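Local atomic coordinates of superoxide dismutase [Cu-Zn] (Bacteroidetes bacterium GWA2_30_7, PDB entry 7B4O), a protein that probably catalyses the dismutation of superoxide to oxygen and hydrogen peroxide, and is seen here with zinc in its metal sites. Residues A79-G91 and Y105-I118. Sequence-based numbering, arbitrary orientation.
Sequences APMDMSRHIGDLG and YIDKMIVFEGEHSI. With ZN (zinc ion), chain F; ZN (zinc ion), chain H.
Between I87 and I110 the backbones of 79-91 and 105-118 come within 6.3 Å (CA to CA), loop against loop just beyond strand 101-107. The one salt bridge across the contact joins the loop of 79-91 to the end of that strand. R85 NH1 and NH2 both grip D107 OD2, each at 3.0 Å, with guanidinium and carboxylate planes 84° apart; NH2 takes the syn lone pair and NH1 comes from above the carboxylate plane, while Y105 OH donates to the anti lone pair at 2.7 Å. The other oxygen, D107 OD1, accepts from M109 N in an Asx turn and from I110 N in the wider Asx motif. With its chain bent at chi3 (-95°), R85 also donates to the carbonyls of P80, H86 and I87, its NE meeting H86 O almost straight (176°). M109 SD lies over one guanidinium face, 3.6 Å from R85 CD, and D89 O over the opposite one. With an alanine at R85, the D107 carboxylate would probably lose its countercharge, and the carbonyls of P80 and I87 the N-H groups that grip them. Beside this polar knot, I87 CG2 packs on I110 CG2 (3.9 Å), and I87 CD1 sits over one face of the H116 ring, whose NE2 is hydrogen-bonded to E73. The neighbouring H86 and D89 bind zinc with H69 and H77; through D107, R85 links this zinc loop to the beta-barrel characteristic of Cu,Zn superoxide dismutases.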
loop_
_atom_site.group_PDB
_atom_site.type_symbol
_atom_site.label_atom_id
_atom_site.label_comp_id
_atom_site.label_asym_id
_atom_site.label_seq_id
_atom_site.Cartn_x
_atom_site.Cartn_y
_atom_site.Cartn_z
ATOM N N ALA A 79 13.989 -20.077 4.423
ATOM C CA ALA A 79 12.681 -20.557 3.932
ATOM C C ALA A 79 11.612 -20.241 4.966
ATOM O O ALA A 79 11.908 -20.112 6.153
ATOM C CB ALA A 79 12.758 -22.032 3.648
ATOM N N PRO A 80 10.331 -20.144 4.557
ATOM C CA PRO A 80 9.236 -19.900 5.493
ATOM C C PRO A 80 9.234 -20.846 6.708
ATOM O O PRO A 80 8.910 -20.400 7.806
ATOM C CB PRO A 80 7.970 -20.114 4.642
ATOM C CG PRO A 80 8.408 -19.899 3.225
ATOM C CD PRO A 80 9.884 -20.202 3.161
ATOM N N MET A 81 9.609 -22.115 6.496
ATOM C CA MET A 81 9.582 -23.203 7.512
ATOM C C MET A 81 10.813 -23.129 8.426
ATOM O O MET A 81 10.827 -23.866 9.430
ATOM C CB MET A 81 9.565 -24.584 6.839
ATOM C CG MET A 81 10.942 -25.013 6.336
ATOM S SD MET A 81 11.075 -26.741 5.795
ATOM C CE MET A 81 11.890 -27.468 7.217
ATOM N N ASP A 82 11.815 -22.310 8.090
ATOM C CA ASP A 82 13.085 -22.227 8.866
ATOM C C ASP A 82 12.877 -21.321 10.083
ATOM O O ASP A 82 12.128 -20.336 9.988
ATOM C CB ASP A 82 14.237 -21.686 8.019
ATOM C CG ASP A 82 14.677 -22.607 6.897
ATOM O OD1 ASP A 82 14.352 -23.819 6.957
ATOM O OD2 ASP A 82 15.351 -22.093 5.977
ATOM N N MET A 83 13.532 -21.646 11.192
ATOM C CA MET A 83 13.617 -20.740 12.364
ATOM C C MET A 83 14.545 -19.577 12.008
ATOM O O MET A 83 14.258 -18.444 12.388
ATOM C CB MET A 83 14.157 -21.503 13.573
ATOM C CG MET A 83 13.243 -22.620 14.013
ATOM S SD MET A 83 11.625 -21.971 14.461
ATOM C CE MET A 83 10.655 -22.430 13.031
ATOM N N SER A 84 15.619 -19.863 11.268
ATOM C CA SER A 84 16.576 -18.845 10.773
ATOM C C SER A 84 16.022 -18.242 9.476
ATOM O O SER A 84 16.390 -18.725 8.384
ATOM C CB SER A 84 17.943 -19.442 10.600
ATOM O OG SER A 84 18.863 -18.444 10.227
ATOM N N ARG A 85 15.138 -17.256 9.612
ATOM C CA ARG A 85 14.503 -16.561 8.470
ATOM C C ARG A 85 14.222 -15.108 8.841
ATOM O O ARG A 85 14.110 -14.781 10.029
ATOM C CB ARG A 85 13.212 -17.261 8.037
ATOM C CG ARG A 85 12.107 -17.235 9.080
ATOM C CD ARG A 85 10.772 -17.679 8.513
ATOM N NE ARG A 85 9.946 -16.547 8.077
ATOM C CZ ARG A 85 8.636 -16.598 7.898
ATOM N NH1 ARG A 85 7.981 -17.733 8.076
ATOM N NH2 ARG A 85 7.980 -15.507 7.558
ATOM N N HIS A 86 14.091 -14.276 7.818
ATOM C CA HIS A 86 13.522 -12.919 7.920
ATOM C C HIS A 86 12.008 -13.061 8.081
ATOM O O HIS A 86 11.442 -14.021 7.528
ATOM C CB HIS A 86 13.829 -12.127 6.642
ATOM C CG HIS A 86 15.279 -11.984 6.349
ATOM N ND1 HIS A 86 15.785 -11.977 5.073
ATOM C CD2 HIS A 86 16.339 -11.846 7.174
ATOM C CE1 HIS A 86 17.091 -11.802 5.138
ATOM N NE2 HIS A 86 17.450 -11.730 6.400
ATOM N N ILE A 87 11.375 -12.148 8.808
ATOM C CA ILE A 87 9.889 -12.099 8.844
ATOM C C ILE A 87 9.382 -12.101 7.394
ATOM O O ILE A 87 8.398 -12.797 7.103
ATOM C CB ILE A 87 9.373 -10.891 9.637
ATOM C CG1 ILE A 87 9.780 -10.940 11.112
ATOM C CG2 ILE A 87 7.864 -10.782 9.485
ATOM C CD1 ILE A 87 9.384 -12.204 11.842
ATOM N N GLY A 88 10.069 -11.392 6.502
ATOM C CA GLY A 88 9.597 -11.238 5.110
ATOM C C GLY A 88 9.842 -12.447 4.218
ATOM O O GLY A 88 9.534 -12.350 3.010
ATOM N N ASP A 89 10.415 -13.542 4.715
ATOM C CA ASP A 89 10.798 -14.699 3.867
ATOM C C ASP A 89 9.605 -15.620 3.637
ATOM O O ASP A 89 9.436 -16.596 4.376
ATOM C CB ASP A 89 11.998 -15.438 4.462
ATOM C CG ASP A 89 13.275 -14.631 4.377
ATOM O OD1 ASP A 89 13.298 -13.609 3.621
ATOM O OD2 ASP A 89 14.245 -15.022 5.067
ATOM N N LEU A 90 8.788 -15.309 2.620
ATOM C CA LEU A 90 7.574 -16.096 2.304
ATOM C C LEU A 90 7.865 -17.081 1.159
ATOM O O LEU A 90 6.911 -17.659 0.653
ATOM C CB LEU A 90 6.412 -15.162 1.951
ATOM C CG LEU A 90 6.163 -13.982 2.891
ATOM C CD1 LEU A 90 4.823 -13.342 2.575
ATOM C CD2 LEU A 90 6.205 -14.362 4.368
ATOM N N GLY A 91 9.141 -17.325 0.840
ATOM C CA GLY A 91 9.575 -18.408 -0.057
ATOM C C GLY A 91 9.364 -18.074 -1.526
ATOM O O GLY A 91 9.816 -17.001 -1.967
ATOM N N TYR A 105 -0.568 -20.735 2.171
ATOM C CA TYR A 105 0.121 -21.430 3.286
ATOM C C TYR A 105 -0.139 -20.635 4.562
ATOM O O TYR A 105 -0.577 -19.468 4.501
ATOM C CB TYR A 105 1.612 -21.637 2.995
ATOM C CG TYR A 105 2.481 -20.458 3.332
ATOM C CD1 TYR A 105 2.570 -19.364 2.491
ATOM C CD2 TYR A 105 3.196 -20.423 4.519
ATOM C CE1 TYR A 105 3.353 -18.271 2.815
ATOM C CE2 TYR A 105 3.993 -19.343 4.853
ATOM C CZ TYR A 105 4.072 -18.263 3.996
ATOM O OH TYR A 105 4.839 -17.184 4.304
ATOM N N ILE A 106 0.131 -21.284 5.687
ATOM C CA ILE A 106 -0.026 -20.701 7.042
ATOM C C ILE A 106 1.355 -20.272 7.535
ATOM O O ILE A 106 2.241 -21.145 7.710
ATOM C CB ILE A 106 -0.674 -21.715 7.998
ATOM C CG1 ILE A 106 -2.022 -22.218 7.475
ATOM C CG2 ILE A 106 -0.780 -21.111 9.383
ATOM C CD1 ILE A 106 -3.027 -21.126 7.196
ATOM N N ASP A 107 1.511 -18.977 7.761
ATOM C CA ASP A 107 2.749 -18.374 8.293
ATOM C C ASP A 107 2.559 -18.141 9.791
ATOM O O ASP A 107 1.549 -17.574 10.190
ATOM C CB ASP A 107 3.086 -17.097 7.530
ATOM C CG ASP A 107 4.494 -16.634 7.824
ATOM O OD1 ASP A 107 4.725 -16.137 8.940
ATOM O OD2 ASP A 107 5.334 -16.770 6.947
ATOM N N LYS A 108 3.521 -18.589 10.599
ATOM C CA LYS A 108 3.437 -18.525 12.081
ATOM C C LYS A 108 4.229 -17.328 12.618
ATOM O O LYS A 108 4.270 -17.168 13.843
ATOM C CB LYS A 108 3.934 -19.848 12.662
ATOM C CG LYS A 108 3.048 -21.036 12.320
ATOM C CD LYS A 108 3.238 -22.227 13.238
ATOM C CE LYS A 108 2.080 -23.200 13.187
ATOM N NZ LYS A 108 0.981 -22.803 14.102
ATOM N N MET A 109 4.819 -16.504 11.754
ATOM C CA MET A 109 5.705 -15.387 12.173
ATOM C C MET A 109 5.081 -14.018 11.872
ATOM O O MET A 109 5.322 -13.081 12.641
ATOM C CB MET A 109 7.067 -15.491 11.481
ATOM C CG MET A 109 7.827 -16.736 11.865
ATOM S SD MET A 109 9.591 -16.492 11.688
ATOM C CE MET A 109 10.236 -18.014 12.394
ATOM N N ILE A 110 4.324 -13.877 10.783
ATOM C CA ILE A 110 3.820 -12.534 10.381
ATOM C C ILE A 110 2.646 -12.134 11.293
ATOM O O ILE A 110 1.804 -12.995 11.638
ATOM C CB ILE A 110 3.508 -12.472 8.872
ATOM C CG1 ILE A 110 2.403 -13.432 8.439
ATOM C CG2 ILE A 110 4.781 -12.693 8.062
ATOM C CD1 ILE A 110 2.292 -13.539 6.929
ATOM N N VAL A 111 2.624 -10.867 11.704
ATOM C CA VAL A 111 1.548 -10.279 12.558
ATOM C C VAL A 111 1.141 -8.919 11.985
ATOM O O VAL A 111 1.838 -8.423 11.074
ATOM C CB VAL A 111 1.990 -10.162 14.029
ATOM C CG1 VAL A 111 2.293 -11.527 14.635
ATOM C CG2 VAL A 111 3.186 -9.245 14.185
ATOM N N PHE A 112 0.062 -8.336 12.510
ATOM C CA PHE A 112 -0.528 -7.066 12.015
ATOM C C PHE A 112 -0.372 -5.934 13.035
ATOM O O PHE A 112 -0.936 -4.852 12.799
ATOM C CB PHE A 112 -2.008 -7.253 11.679
ATOM C CG PHE A 112 -2.301 -8.368 10.705
ATOM C CD1 PHE A 112 -1.535 -8.545 9.562
ATOM C CD2 PHE A 112 -3.351 -9.242 10.926
ATOM C CE1 PHE A 112 -1.807 -9.582 8.682
ATOM C CE2 PHE A 112 -3.623 -10.269 10.036
ATOM C CZ PHE A 112 -2.853 -10.442 8.916
ATOM N N GLU A 113 0.349 -6.156 14.133
ATOM C CA GLU A 113 0.529 -5.112 15.180
ATOM C C GLU A 113 1.929 -5.246 15.779
ATOM O O GLU A 113 2.490 -6.343 15.684
ATOM C CB GLU A 113 -0.575 -5.204 16.234
ATOM C CG GLU A 113 -0.646 -6.539 16.943
ATOM C CD GLU A 113 -1.542 -6.532 18.174
ATOM O OE1 GLU A 113 -1.180 -7.178 19.185
ATOM O OE2 GLU A 113 -2.593 -5.860 18.125
ATOM N N GLY A 114 2.456 -4.150 16.334
ATOM C CA GLY A 114 3.760 -4.105 17.014
ATOM C C GLY A 114 4.922 -4.065 16.037
ATOM O O GLY A 114 4.687 -3.784 14.843
ATOM N N GLU A 115 6.127 -4.370 16.534
ATOM C CA GLU A 115 7.429 -4.203 15.825
ATOM C C GLU A 115 7.510 -5.106 14.588
ATOM O O GLU A 115 8.158 -4.699 13.610
ATOM C CB GLU A 115 8.593 -4.514 16.769
ATOM C CG GLU A 115 8.727 -3.507 17.900
ATOM C CD GLU A 115 9.836 -3.789 18.905
ATOM O OE1 GLU A 115 10.684 -4.668 18.628
ATOM O OE2 GLU A 115 9.848 -3.126 19.967
ATOM N N HIS A 116 6.914 -6.298 14.645
ATOM C CA HIS A 116 6.922 -7.297 13.544
ATOM C C HIS A 116 5.780 -7.029 12.554
ATOM O O HIS A 116 5.629 -7.858 11.631
ATOM C CB HIS A 116 6.807 -8.729 14.089
ATOM C CG HIS A 116 8.003 -9.217 14.830
ATOM N ND1 HIS A 116 8.107 -10.530 15.294
ATOM C CD2 HIS A 116 9.145 -8.592 15.193
ATOM C CE1 HIS A 116 9.258 -10.675 15.908
ATOM N NE2 HIS A 116 9.912 -9.503 15.858
ATOM N N SER A 117 4.961 -5.982 12.752
ATOM C CA SER A 117 3.746 -5.769 11.922
ATOM C C SER A 117 4.162 -5.642 10.463
ATOM O O SER A 117 5.082 -4.874 10.164
ATOM C CB SER A 117 2.914 -4.581 12.312
ATOM O OG SER A 117 1.814 -4.450 11.416
ATOM N N ILE A 118 3.448 -6.332 9.581
ATOM C CA ILE A 118 3.688 -6.253 8.112
ATOM C C ILE A 118 2.880 -5.112 7.511
ATOM O O ILE A 118 3.052 -4.850 6.303
ATOM C CB ILE A 118 3.392 -7.594 7.428
ATOM C CG1 ILE A 118 1.906 -7.959 7.493
ATOM C CG2 ILE A 118 4.299 -8.672 8.000
ATOM C CD1 ILE A 118 1.534 -9.092 6.584
HETATM ZN ZN ZN F . 15.038 -12.824 3.402
HETATM ZN ZN ZN H . 11.890 -4.771 17.004
HETATM O O HOH W 1 5.865 -19.889 9.426
#